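Local coordinates for ABC transporter periplasmic-binding protein YtfQ (Mycobacterium smegmatis, PDB 6HB0), which probably captures sugars, apparently L-arabinofuranose among them, as the periplasmic substrate-binding component of an ABC transporter, at residues L20-A25 / V78-P83; A67-I72 / L93-N98; N149-E154 / Q196-F201; I237-V242 / G255-I260. One frame throughout, in Å; residues are numbered along the deposited sequence.

Overall arrangement
Beginning near the N terminus, contact 1 sets strand 21-26 beside strand 78-81, closing a loop that contains strand 51-56 and helix 61-73. Contact 2 crosses it, because helix 61-73 leaves from within that loop to pack on helix 90-98 beyond it; the two touch where Phe71 and Ile68 meet the sheet. Contacts 3 and 4 follow in series in the second lobe, their centres about 42 and 38 Å from that of contact 1. Contact 3 closes a loop from strand 148-154 to helix 191-204, and contact 4 a short one spanning helix 246-253. Both reach one mixed sheet and meet where Met198 packs against Ile237.

Contact 1 of 4, residues L20-A25 / V78-P83; sequences LTLGFA and VIAFSP
The Phe24 ring meets Ala80 obliquely, its CD1 3.7 Å from Ala80 CB, and continues at a slant toward Phe81 CA and Ser82 CB. Leu52, Phe54 and Thr106 of the flanking strands also touch it. The second ring, that of Phe81, is turned away from the neighbouring strand: with chi1 at 67° its CG lies between the backbone N and the carbonyl carbon, and Phe81 CB meets Ala25 O and Ala25 CB (3.7 Å). That ring instead meets Trp89, Val103 and Leu105. Leu22 reaches across to the same face as Phe24, its CD1 3.8 Å from Val78 CG1 and close to Ala80 CB, and helix 269-279 covers Leu22 and Val78. Five backbone hydrogen bonds form a parallel ladder. Gly23 is gripped at both ends, by Gly23 N to Val78 O at 2.9 Å and by a nearly straight bond from Ala80 N to Gly23 O at 2.8 Å. Past the strand end Ser82 N still reaches Ala25 O, while Ser82 OG bonds to Asp107. Neighbouring first and third strands, with the second on the outer side of the first, belong to the parallel Rossmann-like sheet of a periplasmic binding protein lobe.

Contact 2 of 4, residues A67-I72 / L93-N98; sequences AIRSFI and LQETKN
Glu95 meets Arg69 in a side-on salt bridge in which each carboxylate oxygen takes one nitrogen through its syn lone pair. Arg69 NE donates to Glu95 OE1 at 2.8 Å, almost straight at 170°, and Arg69 NH2 to Glu95 OE2 at 3.0 Å. The guanidinium and carboxylate planes are only 12° apart, so the two flat groups form a nearly coplanar pair whose paired bonds limit rotation of either end. Arg69 reaches this position with its chain extended from CG to NE, and the bridge spans the more exposed side of the contact. Nearer its own backbone, Glu95 presents CB to Ile72 CD1, 3.9 Å away. Helices 61-73 and 90-98 run nearly parallel here, their local axes about 10 Å apart, and pack side by side on one face of the parallel sheet, as successive connections do in the alpha/beta lobes of periplasmic binding proteins. Thr96 continues the apolar part: its CG2 lies beside the backbone N and touches both Ile68 CG2 and Ile72 CD1, each at 3.7 Å. Ile72 comes in at about a right angle to Thr96, whereas Ile68 is set obliquely to it. Sheet residues lie beneath this group, Ile79 touching Ile72 and Thr96, Phe81 touching Ile68 and Val103 touching Thr96. Just past the segment, Ala99 touches Ile72.

Contact 3 of 4, residues N149-E154 / Q196-F201; sequences NIVQLE and QVMEAF
Val151 and Phe201 slide past each other in opposite directions, with Val151 CG2 3.4 Å from Phe201 CD2 and Val151 CB nearly as close to the same carbon. Phe201 CG, anti to its carbonyl carbon (chi1 -74°), carries the ring to Val151, which approaches obliquely. At the ring's edge, near its plane, lies the backbone oxygen of Gln152, 3.6 Å from Phe201 CZ. Leu153 adds the second close meeting: its CD2 sits 3.3 Å from Val197 CG1, tighter than usual for two carbons, and also reaches Phe201 CE2 at 3.7 Å. One turn earlier in the helix, Val197 sets CG1 over one face of the Phe201 ring, 3.5 Å above its plane and offset toward the rim, so one methyl supports the ring and meets Leu153. Met198 contributes a longer contact, SD to Val151 CG2, and is flanked by Ala222, Ala225 and Ile226 of helix 216-228. Farther out, Val211 of the next strand touches Val151, Leu153 and Met198, and Ala183 of strand 179-186 touches Phe201. Gln152 leaves the strand on the side away from this helix, and its OE1 accepts a bond from Gln214 NE2. Strand and helix run roughly antiparallel, at 155°. A helix laid along the strands on one side of the sheet, on its path from strand 179-186 to strand 210-213, belongs to the three-layer alpha-beta-alpha sandwich of a periplasmic binding protein lobe.

Contact 4 of 4, residues I237-V242 / G255-I260; sequences IKIVAV and GKFNYI
Asn258, its CG anti to its carbonyl carbon (chi1 -56°), turns its side-chain amide onto the strand at Ile239, where Asn258 OD1 accepts Ile239 N at 2.8 Å, the donor tilted 23° from the carbonyl plane. The Lys238 and Asn258 side chains cross at about a right angle, with Lys238 CB 3.3 Å from Asn258 OD1. Ile239 packs over one face of the Phe257 ring, CG2 4.0 Å from the ring centroid and 20° off the normal, offset toward the rim. Ala241 CB comes to the same ring obliquely, 3.8 Å from Phe257 CE2, so two residues from one side of the strand share the ring. Helix 216-228 adds Leu220 to Phe257 and Ile226 to Ile239. Tyr259 lies on the other side of the sheet, where Val240 CG2 meets its ring at the edge, near the plane, and Trp136 stacks on it. In the backbone, Asn258 N donates to Ile239 O at 2.8 Å, Tyr259 N adds a weak bond to that oxygen, and Ala241 N donates to Tyr259 O at 2.9 Å. Ahead of them Gly255 ends helix 246-253 in a Schellman motif, from which the chain leads into the second strand of the beta-alpha-beta unit. Asn258 extends the parallel pairing by one side-chain bond before the strand proper begins. Because ND2 of the same amide donates to Gly234 O, its two ends are told apart and its rotation is fixed, while the backbone N and O of Ile239 are both satisfied within a buried contact.

Contact 1 of 4, residues L20-A25 / V78-P83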
loop_
_atom_site.group_PDB
_atom_site.type_symbol
_atom_site.label_atom_id
_atom_site.label_comp_id
_atom_site.label_asym_id
_atom_site.label_seq_id
_atom_site.Cartn_x
_atom_site.Cartn_y
_atom_site.Cartn_z
ATOM N N LEU A 20 28.829 2.791 1.698
ATOM C CA LEU A 20 28.121 1.818 0.880
ATOM C C LEU A 20 27.484 2.525 -0.351
ATOM O O LEU A 20 26.912 3.562 -0.201
ATOM C CB LEU A 20 27.071 1.187 1.790
ATOM C CG LEU A 20 26.307 -0.074 1.432
ATOM C CD1 LEU A 20 25.120 0.234 0.516
ATOM C CD2 LEU A 20 27.298 -1.032 0.815
ATOM N N THR A 21 27.615 1.975 -1.555
ATOM C CA THR A 21 26.970 2.518 -2.745
ATOM C C THR A 21 25.783 1.626 -3.165
ATOM O O THR A 21 25.932 0.426 -3.410
ATOM C CB THR A 21 27.958 2.716 -3.926
ATOM O OG1 THR A 21 28.941 3.672 -3.542
ATOM C CG2 THR A 21 27.300 3.285 -5.101
ATOM N N LEU A 22 24.622 2.266 -3.287
ATOM C CA LEU A 22 23.368 1.611 -3.587
ATOM C C LEU A 22 22.847 2.159 -4.873
ATOM O O LEU A 22 22.562 3.334 -4.976
ATOM C CB LEU A 22 22.352 1.894 -2.498
ATOM C CG LEU A 22 20.910 1.392 -2.732
ATOM C CD1 LEU A 22 20.901 -0.103 -2.872
ATOM C CD2 LEU A 22 19.973 1.754 -1.569
ATOM N N GLY A 23 22.706 1.289 -5.868
ATOM C CA GLY A 23 22.012 1.675 -7.079
ATOM C C GLY A 23 20.533 1.376 -6.943
ATOM O O GLY A 23 20.168 0.254 -6.603
ATOM N N PHE A 24 19.689 2.370 -7.197
ATOM C CA PHE A 24 18.253 2.158 -7.128
ATOM C C PHE A 24 17.564 2.505 -8.443
ATOM O O PHE A 24 17.575 3.665 -8.847
ATOM C CB PHE A 24 17.628 3.014 -6.038
ATOM C CG PHE A 24 16.189 2.679 -5.802
ATOM C CD1 PHE A 24 15.848 1.611 -5.000
ATOM C CD2 PHE A 24 15.182 3.351 -6.460
ATOM C CE1 PHE A 24 14.525 1.268 -4.792
ATOM C CE2 PHE A 24 13.852 2.994 -6.279
ATOM C CZ PHE A 24 13.528 1.967 -5.430
ATOM N N ALA A 25 16.954 1.516 -9.096
ATOM C CA ALA A 25 16.211 1.753 -10.349
ATOM C C ALA A 25 14.720 1.868 -10.045
ATOM O O ALA A 25 14.018 0.856 -9.738
ATOM C CB ALA A 25 16.472 0.640 -11.319
ATOM N N VAL A 78 25.351 -2.687 -3.866
ATOM C CA VAL A 78 24.009 -3.255 -3.757
ATOM C C VAL A 78 23.126 -2.630 -4.822
ATOM O O VAL A 78 23.253 -1.465 -5.140
ATOM C CB VAL A 78 23.379 -2.941 -2.373
ATOM C CG1 VAL A 78 22.030 -3.630 -2.203
ATOM C CG2 VAL A 78 24.320 -3.373 -1.257
ATOM N N ILE A 79 22.237 -3.421 -5.403
ATOM C CA ILE A 79 21.291 -2.920 -6.371
ATOM C C ILE A 79 19.888 -3.197 -5.804
ATOM O O ILE A 79 19.597 -4.294 -5.301
ATOM C CB ILE A 79 21.439 -3.622 -7.731
ATOM C CG1 ILE A 79 22.642 -3.046 -8.474
ATOM C CG2 ILE A 79 20.195 -3.416 -8.603
ATOM C CD1 ILE A 79 23.073 -3.921 -9.653
ATOM N N ALA A 80 19.040 -2.189 -5.855
ATOM C CA ALA A 80 17.666 -2.368 -5.512
ATOM C C ALA A 80 16.850 -1.787 -6.638
ATOM O O ALA A 80 17.261 -0.838 -7.295
ATOM C CB ALA A 80 17.345 -1.683 -4.197
ATOM N N PHE A 81 15.698 -2.392 -6.869
ATOM C CA PHE A 81 14.769 -1.801 -7.802
ATOM C C PHE A 81 13.347 -2.206 -7.509
ATOM O O PHE A 81 13.087 -3.160 -6.800
ATOM C CB PHE A 81 15.133 -2.131 -9.248
ATOM C CG PHE A 81 14.991 -3.583 -9.627
ATOM C CD1 PHE A 81 15.952 -4.509 -9.252
ATOM C CD2 PHE A 81 13.963 -3.998 -10.489
ATOM C CE1 PHE A 81 15.868 -5.814 -9.637
ATOM C CE2 PHE A 81 13.879 -5.318 -10.882
ATOM C CZ PHE A 81 14.821 -6.233 -10.431
ATOM N N SER A 82 12.464 -1.401 -8.053
ATOM C CA SER A 82 11.036 -1.535 -7.976
ATOM C C SER A 82 10.579 -2.022 -9.361
ATOM O O SER A 82 10.492 -1.222 -10.285
ATOM C CB SER A 82 10.514 -0.137 -7.657
ATOM O OG SER A 82 9.139 -0.065 -7.588
ATOM N N PRO A 83 10.335 -3.327 -9.513
ATOM C CA PRO A 83 10.086 -3.926 -10.840
ATOM C C PRO A 83 8.855 -3.338 -11.518
ATOM O O PRO A 83 7.793 -3.312 -10.934
ATOM C CB PRO A 83 9.833 -5.409 -10.538
ATOM C CG PRO A 83 10.409 -5.651 -9.178
ATOM C CD PRO A 83 10.375 -4.339 -8.443
#

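Contact 2 of 4, residues A67-I72 / L93-N98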
loop_
_atom_site.group_PDB
_atom_site.type_symbol
_atom_site.label_atom_id
_atom_site.label_comp_id
_atom_site.label_asym_id
_atom_site.label_seq_id
_atom_site.Cartn_x
_atom_site.Cartn_y
_atom_site.Cartn_z
ATOM N N ALA A 67 19.380 0.149 -16.689
ATOM C CA ALA A 67 19.851 0.793 -15.463
ATOM C C ALA A 67 20.580 -0.238 -14.568
ATOM O O ALA A 67 21.653 0.022 -14.046
ATOM C CB ALA A 67 18.695 1.483 -14.766
ATOM N N ILE A 68 20.026 -1.442 -14.449
ATOM C CA ILE A 68 20.672 -2.470 -13.639
ATOM C C ILE A 68 22.054 -2.824 -14.193
ATOM O O ILE A 68 23.025 -2.946 -13.431
ATOM C CB ILE A 68 19.764 -3.686 -13.483
ATOM C CG1 ILE A 68 18.566 -3.297 -12.600
ATOM C CG2 ILE A 68 20.484 -4.870 -12.871
ATOM C CD1 ILE A 68 17.404 -4.267 -12.731
ATOM N N ARG A 69 22.150 -2.985 -15.506
ATOM C CA ARG A 69 23.430 -3.286 -16.133
ATOM C C ARG A 69 24.444 -2.179 -15.924
ATOM O O ARG A 69 25.604 -2.463 -15.678
ATOM C CB ARG A 69 23.256 -3.511 -17.636
ATOM C CG ARG A 69 22.476 -4.762 -17.922
ATOM C CD ARG A 69 22.358 -5.064 -19.386
ATOM N NE ARG A 69 21.934 -6.456 -19.467
ATOM C CZ ARG A 69 21.081 -6.924 -20.350
ATOM N NH1 ARG A 69 20.537 -6.113 -21.240
ATOM N NH2 ARG A 69 20.756 -8.204 -20.325
ATOM N N SER A 70 23.995 -0.939 -16.006
ATOM C CA SER A 70 24.885 0.181 -15.765
ATOM C C SER A 70 25.358 0.217 -14.303
ATOM O O SER A 70 26.549 0.480 -14.029
ATOM C CB SER A 70 24.225 1.470 -16.191
ATOM O OG SER A 70 24.878 2.568 -15.611
ATOM N N PHE A 71 24.483 -0.123 -13.356
ATOM C CA PHE A 71 24.955 -0.242 -11.981
ATOM C C PHE A 71 26.004 -1.318 -11.825
ATOM O O PHE A 71 26.935 -1.150 -11.017
ATOM C CB PHE A 71 23.811 -0.545 -10.977
ATOM C CG PHE A 71 22.805 0.542 -10.839
ATOM C CD1 PHE A 71 23.184 1.876 -10.835
ATOM C CD2 PHE A 71 21.473 0.231 -10.608
ATOM C CE1 PHE A 71 22.247 2.889 -10.695
ATOM C CE2 PHE A 71 20.539 1.242 -10.453
ATOM C CZ PHE A 71 20.924 2.578 -10.500
ATOM N N ILE A 72 25.857 -2.437 -12.542
ATOM C CA ILE A 72 26.867 -3.471 -12.490
ATOM C C ILE A 72 28.199 -2.915 -13.003
ATOM O O ILE A 72 29.230 -3.092 -12.349
ATOM C CB ILE A 72 26.513 -4.698 -13.321
ATOM C CG1 ILE A 72 25.293 -5.410 -12.746
ATOM C CG2 ILE A 72 27.701 -5.665 -13.383
ATOM C CD1 ILE A 72 24.745 -6.438 -13.707
ATOM N N LEU A 93 19.216 -10.625 -13.516
ATOM C CA LEU A 93 19.522 -11.085 -12.163
ATOM C C LEU A 93 20.661 -12.117 -12.129
ATOM O O LEU A 93 21.393 -12.185 -11.154
ATOM C CB LEU A 93 18.278 -11.628 -11.492
ATOM C CG LEU A 93 17.223 -10.540 -11.155
ATOM C CD1 LEU A 93 15.999 -11.125 -10.479
ATOM C CD2 LEU A 93 17.754 -9.403 -10.336
ATOM N N GLN A 94 20.826 -12.903 -13.186
ATOM C CA GLN A 94 22.018 -13.737 -13.316
ATOM C C GLN A 94 23.251 -12.918 -13.484
ATOM O O GLN A 94 24.292 -13.271 -12.897
ATOM C CB GLN A 94 21.911 -14.762 -14.448
ATOM C CG GLN A 94 20.941 -15.889 -14.112
ATOM C CD GLN A 94 21.407 -16.770 -12.955
ATOM O OE1 GLN A 94 22.578 -17.041 -12.809
ATOM N NE2 GLN A 94 20.462 -17.253 -12.160
ATOM N N GLU A 95 23.144 -11.821 -14.231
ATOM C CA GLU A 95 24.266 -10.888 -14.391
ATOM C C GLU A 95 24.651 -10.204 -13.071
ATOM O O GLU A 95 25.862 -9.968 -12.804
ATOM C CB GLU A 95 23.999 -9.854 -15.483
ATOM C CG GLU A 95 23.870 -10.454 -16.879
ATOM C CD GLU A 95 23.173 -9.542 -17.903
ATOM O OE1 GLU A 95 23.274 -8.303 -17.802
ATOM O OE2 GLU A 95 22.547 -10.070 -18.853
ATOM N N THR A 96 23.667 -9.880 -12.230
ATOM C CA THR A 96 24.021 -9.308 -10.937
ATOM C C THR A 96 24.673 -10.365 -10.054
ATOM O O THR A 96 25.654 -10.106 -9.365
ATOM C CB THR A 96 22.832 -8.648 -10.215
ATOM O OG1 THR A 96 21.751 -9.577 -10.114
ATOM C CG2 THR A 96 22.370 -7.479 -10.999
ATOM N N LYS A 97 24.136 -11.561 -10.066
ATOM C CA LYS A 97 24.658 -12.606 -9.242
ATOM C C LYS A 97 26.087 -12.917 -9.690
ATOM O O LYS A 97 26.979 -13.015 -8.851
ATOM C CB LYS A 97 23.758 -13.809 -9.320
ATOM C CG LYS A 97 24.299 -15.097 -8.755
ATOM C CD LYS A 97 23.221 -16.166 -8.922
ATOM C CE LYS A 97 23.084 -17.091 -7.744
ATOM N NZ LYS A 97 24.188 -18.086 -7.821
ATOM N N ASN A 98 26.324 -12.992 -10.994
ATOM C CA ASN A 98 27.682 -13.237 -11.511
ATOM C C ASN A 98 28.651 -12.109 -11.138
ATOM O O ASN A 98 29.834 -12.367 -10.953
ATOM C CB ASN A 98 27.719 -13.376 -13.031
ATOM C CG ASN A 98 27.023 -14.611 -13.535
ATOM O OD1 ASN A 98 26.781 -15.565 -12.807
ATOM N ND2 ASN A 98 26.703 -14.594 -14.814
#

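Contact 3 of 4, residues N149-E154 / Q196-F201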
loop_
_atom_site.group_PDB
_atom_site.type_symbol
_atom_site.label_atom_id
_atom_site.label_comp_id
_atom_site.label_asym_id
_atom_site.label_seq_id
_atom_site.Cartn_x
_atom_site.Cartn_y
_atom_site.Cartn_z
ATOM N N ASN A 149 -25.501 -6.574 6.261
ATOM C CA ASN A 149 -25.375 -6.465 4.821
ATOM C C ASN A 149 -24.250 -5.501 4.453
ATOM O O ASN A 149 -24.299 -4.316 4.783
ATOM C CB ASN A 149 -26.692 -6.037 4.217
ATOM C CG ASN A 149 -27.760 -7.153 4.283
ATOM O OD1 ASN A 149 -27.477 -8.299 4.504
ATOM N ND2 ASN A 149 -28.961 -6.787 4.037
ATOM N N ILE A 150 -23.253 -6.046 3.790
ATOM C CA ILE A 150 -22.062 -5.305 3.407
ATOM C C ILE A 150 -22.154 -5.056 1.910
ATOM O O ILE A 150 -22.492 -5.965 1.162
ATOM C CB ILE A 150 -20.801 -6.132 3.672
ATOM C CG1 ILE A 150 -20.687 -6.471 5.159
ATOM C CG2 ILE A 150 -19.549 -5.363 3.221
ATOM C CD1 ILE A 150 -19.659 -7.560 5.436
ATOM N N VAL A 151 -21.884 -3.826 1.485
ATOM C CA VAL A 151 -21.636 -3.596 0.077
ATOM C C VAL A 151 -20.176 -3.223 -0.118
ATOM O O VAL A 151 -19.577 -2.604 0.743
ATOM C CB VAL A 151 -22.580 -2.574 -0.519
ATOM C CG1 VAL A 151 -24.033 -3.049 -0.327
ATOM C CG2 VAL A 151 -22.329 -1.157 -0.015
ATOM N N GLN A 152 -19.608 -3.635 -1.243
ATOM C CA GLN A 152 -18.206 -3.443 -1.506
ATOM C C GLN A 152 -17.958 -2.648 -2.762
ATOM O O GLN A 152 -18.435 -2.987 -3.855
ATOM C CB GLN A 152 -17.514 -4.801 -1.581
ATOM C CG GLN A 152 -16.017 -4.721 -1.881
ATOM C CD GLN A 152 -15.226 -6.008 -1.609
ATOM O OE1 GLN A 152 -13.990 -5.997 -1.645
ATOM N NE2 GLN A 152 -15.922 -7.114 -1.403
ATOM N N LEU A 153 -17.203 -1.583 -2.616
ATOM C CA LEU A 153 -16.771 -0.767 -3.765
ATOM C C LEU A 153 -15.382 -1.265 -4.109
ATOM O O LEU A 153 -14.421 -1.066 -3.346
ATOM C CB LEU A 153 -16.776 0.703 -3.387
ATOM C CG LEU A 153 -18.126 1.281 -2.962
ATOM C CD1 LEU A 153 -17.957 2.691 -2.398
ATOM C CD2 LEU A 153 -19.057 1.333 -4.156
ATOM N N GLU A 154 -15.270 -1.987 -5.235
ATOM C CA GLU A 154 -14.024 -2.550 -5.630
ATOM C C GLU A 154 -13.222 -1.585 -6.475
ATOM O O GLU A 154 -13.784 -0.723 -7.161
ATOM C CB GLU A 154 -14.237 -3.791 -6.486
ATOM C CG GLU A 154 -15.121 -4.825 -5.879
ATOM C CD GLU A 154 -15.475 -5.921 -6.900
ATOM O OE1 GLU A 154 -14.768 -6.072 -7.925
ATOM O OE2 GLU A 154 -16.437 -6.662 -6.637
ATOM N N GLN A 196 -21.137 6.947 -7.803
ATOM C CA GLN A 196 -22.077 6.361 -8.784
ATOM C C GLN A 196 -22.505 4.944 -8.390
ATOM O O GLN A 196 -23.677 4.599 -8.472
ATOM C CB GLN A 196 -21.428 6.366 -10.144
ATOM C CG GLN A 196 -22.126 5.552 -11.227
ATOM C CD GLN A 196 -21.547 5.845 -12.596
ATOM O OE1 GLN A 196 -21.208 6.990 -12.891
ATOM N NE2 GLN A 196 -21.450 4.827 -13.437
ATOM N N VAL A 197 -21.547 4.131 -7.937
ATOM C CA VAL A 197 -21.841 2.775 -7.561
ATOM C C VAL A 197 -22.623 2.735 -6.259
ATOM O O VAL A 197 -23.524 1.933 -6.118
ATOM C CB VAL A 197 -20.560 1.944 -7.432
ATOM C CG1 VAL A 197 -20.875 0.592 -6.824
ATOM C CG2 VAL A 197 -19.931 1.811 -8.827
ATOM N N MET A 198 -22.262 3.588 -5.300
ATOM C CA MET A 198 -23.031 3.648 -4.080
ATOM C C MET A 198 -24.490 4.066 -4.358
ATOM O O MET A 198 -25.417 3.583 -3.683
ATOM C CB MET A 198 -22.396 4.633 -3.093
ATOM C CG MET A 198 -22.989 4.542 -1.702
ATOM S SD MET A 198 -22.601 3.023 -0.887
ATOM C CE MET A 198 -23.908 2.915 0.332
ATOM N N GLU A 199 -24.706 4.987 -5.290
ATOM C CA GLU A 199 -26.097 5.352 -5.668
ATOM C C GLU A 199 -26.814 4.115 -6.138
ATOM O O GLU A 199 -27.946 3.845 -5.740
ATOM C CB GLU A 199 -26.152 6.429 -6.776
ATOM C CG GLU A 199 -25.773 7.854 -6.349
ATOM C CD GLU A 199 -25.334 8.743 -7.547
ATOM O OE1 GLU A 199 -25.601 8.372 -8.737
ATOM O OE2 GLU A 199 -24.715 9.817 -7.310
ATOM N N ALA A 200 -26.154 3.336 -6.984
ATOM C CA ALA A 200 -26.751 2.120 -7.504
ATOM C C ALA A 200 -27.075 1.139 -6.377
ATOM O O ALA A 200 -28.098 0.489 -6.400
ATOM C CB ALA A 200 -25.829 1.449 -8.497
ATOM N N PHE A 201 -26.167 0.995 -5.421
ATOM C CA PHE A 201 -26.366 0.081 -4.313
ATOM C C PHE A 201 -27.584 0.518 -3.466
ATOM O O PHE A 201 -28.353 -0.324 -3.000
ATOM C CB PHE A 201 -25.136 0.044 -3.401
ATOM C CG PHE A 201 -23.949 -0.685 -3.945
ATOM C CD1 PHE A 201 -24.038 -1.554 -5.022
ATOM C CD2 PHE A 201 -22.727 -0.550 -3.319
ATOM C CE1 PHE A 201 -22.967 -2.280 -5.451
ATOM C CE2 PHE A 201 -21.631 -1.255 -3.770
ATOM C CZ PHE A 201 -21.761 -2.145 -4.818
#

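Contact 4 of 4, residues I237-V242 / G255-I260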
loop_
_atom_site.group_PDB
_atom_site.type_symbol
_atom_site.label_atom_id
_atom_site.label_comp_id
_atom_site.label_asym_id
_atom_site.label_seq_id
_atom_site.Cartn_x
_atom_site.Cartn_y
_atom_site.Cartn_z
ATOM N N ILE A 237 -25.118 4.135 7.869
ATOM C CA ILE A 237 -24.322 3.204 7.082
ATOM C C ILE A 237 -22.880 3.512 7.452
ATOM O O ILE A 237 -22.401 4.641 7.280
ATOM C CB ILE A 237 -24.519 3.409 5.568
ATOM C CG1 ILE A 237 -25.977 3.108 5.177
ATOM C CG2 ILE A 237 -23.577 2.499 4.803
ATOM C CD1 ILE A 237 -26.335 3.316 3.708
ATOM N N LYS A 238 -22.206 2.514 7.977
ATOM C CA LYS A 238 -20.829 2.620 8.383
ATOM C C LYS A 238 -19.926 2.405 7.159
ATOM O O LYS A 238 -20.291 1.719 6.203
ATOM C CB LYS A 238 -20.560 1.592 9.448
ATOM C CG LYS A 238 -21.329 1.889 10.734
ATOM C CD LYS A 238 -20.766 1.120 11.925
ATOM C CE LYS A 238 -21.461 1.461 13.247
ATOM N NZ LYS A 238 -22.327 2.675 13.227
ATOM N N ILE A 239 -18.750 3.021 7.191
ATOM C CA ILE A 239 -17.815 2.955 6.081
ATOM C C ILE A 239 -16.458 2.536 6.626
ATOM O O ILE A 239 -15.917 3.154 7.594
ATOM C CB ILE A 239 -17.684 4.305 5.407
ATOM C CG1 ILE A 239 -19.007 4.711 4.784
ATOM C CG2 ILE A 239 -16.610 4.241 4.329
ATOM C CD1 ILE A 239 -19.014 6.088 4.210
ATOM N N VAL A 240 -15.944 1.446 6.086
ATOM C CA VAL A 240 -14.580 1.008 6.396
ATOM C C VAL A 240 -13.804 1.108 5.074
ATOM O O VAL A 240 -14.313 0.661 4.024
ATOM C CB VAL A 240 -14.515 -0.371 7.039
ATOM C CG1 VAL A 240 -15.258 -1.431 6.237
ATOM C CG2 VAL A 240 -13.080 -0.827 7.258
ATOM N N ALA A 241 -12.630 1.754 5.099
ATOM C CA ALA A 241 -11.864 2.025 3.855
ATOM C C ALA A 241 -10.414 1.710 3.980
ATOM O O ALA A 241 -9.882 1.617 5.066
ATOM C CB ALA A 241 -12.068 3.438 3.402
ATOM N N VAL A 242 -9.755 1.526 2.847
ATOM C CA VAL A 242 -8.317 1.438 2.789
ATOM C C VAL A 242 -7.733 2.774 2.362
ATOM O O VAL A 242 -8.296 3.449 1.524
ATOM C CB VAL A 242 -7.910 0.341 1.809
ATOM C CG1 VAL A 242 -6.401 0.175 1.793
ATOM C CG2 VAL A 242 -8.606 -0.979 2.166
ATOM N N GLY A 255 -16.415 11.669 11.767
ATOM C CA GLY A 255 -17.404 10.604 12.019
ATOM C C GLY A 255 -18.165 10.107 10.784
ATOM O O GLY A 255 -19.094 9.383 10.914
ATOM N N LYS A 256 -17.719 10.429 9.594
ATOM C CA LYS A 256 -18.398 9.999 8.354
ATOM C C LYS A 256 -17.847 8.682 7.814
ATOM O O LYS A 256 -18.526 8.023 7.061
ATOM C CB LYS A 256 -18.269 11.095 7.326
ATOM C CG LYS A 256 -18.923 12.356 7.858
ATOM C CD LYS A 256 -19.113 13.351 6.744
ATOM C CE LYS A 256 -19.894 14.552 7.218
ATOM N NZ LYS A 256 -20.087 15.405 6.025
ATOM N N PHE A 257 -16.598 8.358 8.139
ATOM C CA PHE A 257 -16.053 7.011 8.002
ATOM C C PHE A 257 -15.975 6.466 9.434
ATOM O O PHE A 257 -16.028 7.218 10.401
ATOM C CB PHE A 257 -14.618 7.010 7.459
ATOM C CG PHE A 257 -14.462 7.202 5.983
ATOM C CD1 PHE A 257 -15.460 7.708 5.183
ATOM C CD2 PHE A 257 -13.218 6.934 5.408
ATOM C CE1 PHE A 257 -15.235 7.900 3.825
ATOM C CE2 PHE A 257 -12.994 7.100 4.062
ATOM C CZ PHE A 257 -13.999 7.586 3.272
ATOM N N ASN A 258 -15.852 5.151 9.572
ATOM C CA ASN A 258 -15.701 4.514 10.869
ATOM C C ASN A 258 -14.358 3.888 11.088
ATOM O O ASN A 258 -13.911 3.749 12.232
ATOM C CB ASN A 258 -16.810 3.473 11.018
ATOM C CG ASN A 258 -18.190 4.108 10.840
ATOM O OD1 ASN A 258 -18.657 4.280 9.724
ATOM N ND2 ASN A 258 -18.787 4.550 11.935
ATOM N N TYR A 259 -13.682 3.462 10.007
ATOM C CA TYR A 259 -12.408 2.804 10.176
ATOM C C TYR A 259 -11.604 2.879 8.875
ATOM O O TYR A 259 -12.163 2.721 7.758
ATOM C CB TYR A 259 -12.621 1.364 10.585
ATOM C CG TYR A 259 -11.425 0.675 11.206
ATOM C CD1 TYR A 259 -10.919 1.091 12.440
ATOM C CD2 TYR A 259 -10.815 -0.393 10.583
ATOM C CE1 TYR A 259 -9.814 0.464 13.012
ATOM C CE2 TYR A 259 -9.727 -1.031 11.158
ATOM C CZ TYR A 259 -9.262 -0.590 12.384
ATOM O OH TYR A 259 -8.202 -1.233 12.898
ATOM N N ILE A 260 -10.292 3.127 9.029
ATOM C CA ILE A 260 -9.353 3.105 7.926
ATOM C C ILE A 260 -8.193 2.170 8.234
ATOM O O ILE A 260 -7.703 2.111 9.367
ATOM C CB ILE A 260 -8.861 4.509 7.637
ATOM C CG1 ILE A 260 -9.949 5.327 6.983
ATOM C CG2 ILE A 260 -7.640 4.480 6.703
ATOM C CD1 ILE A 260 -9.580 6.797 6.914
#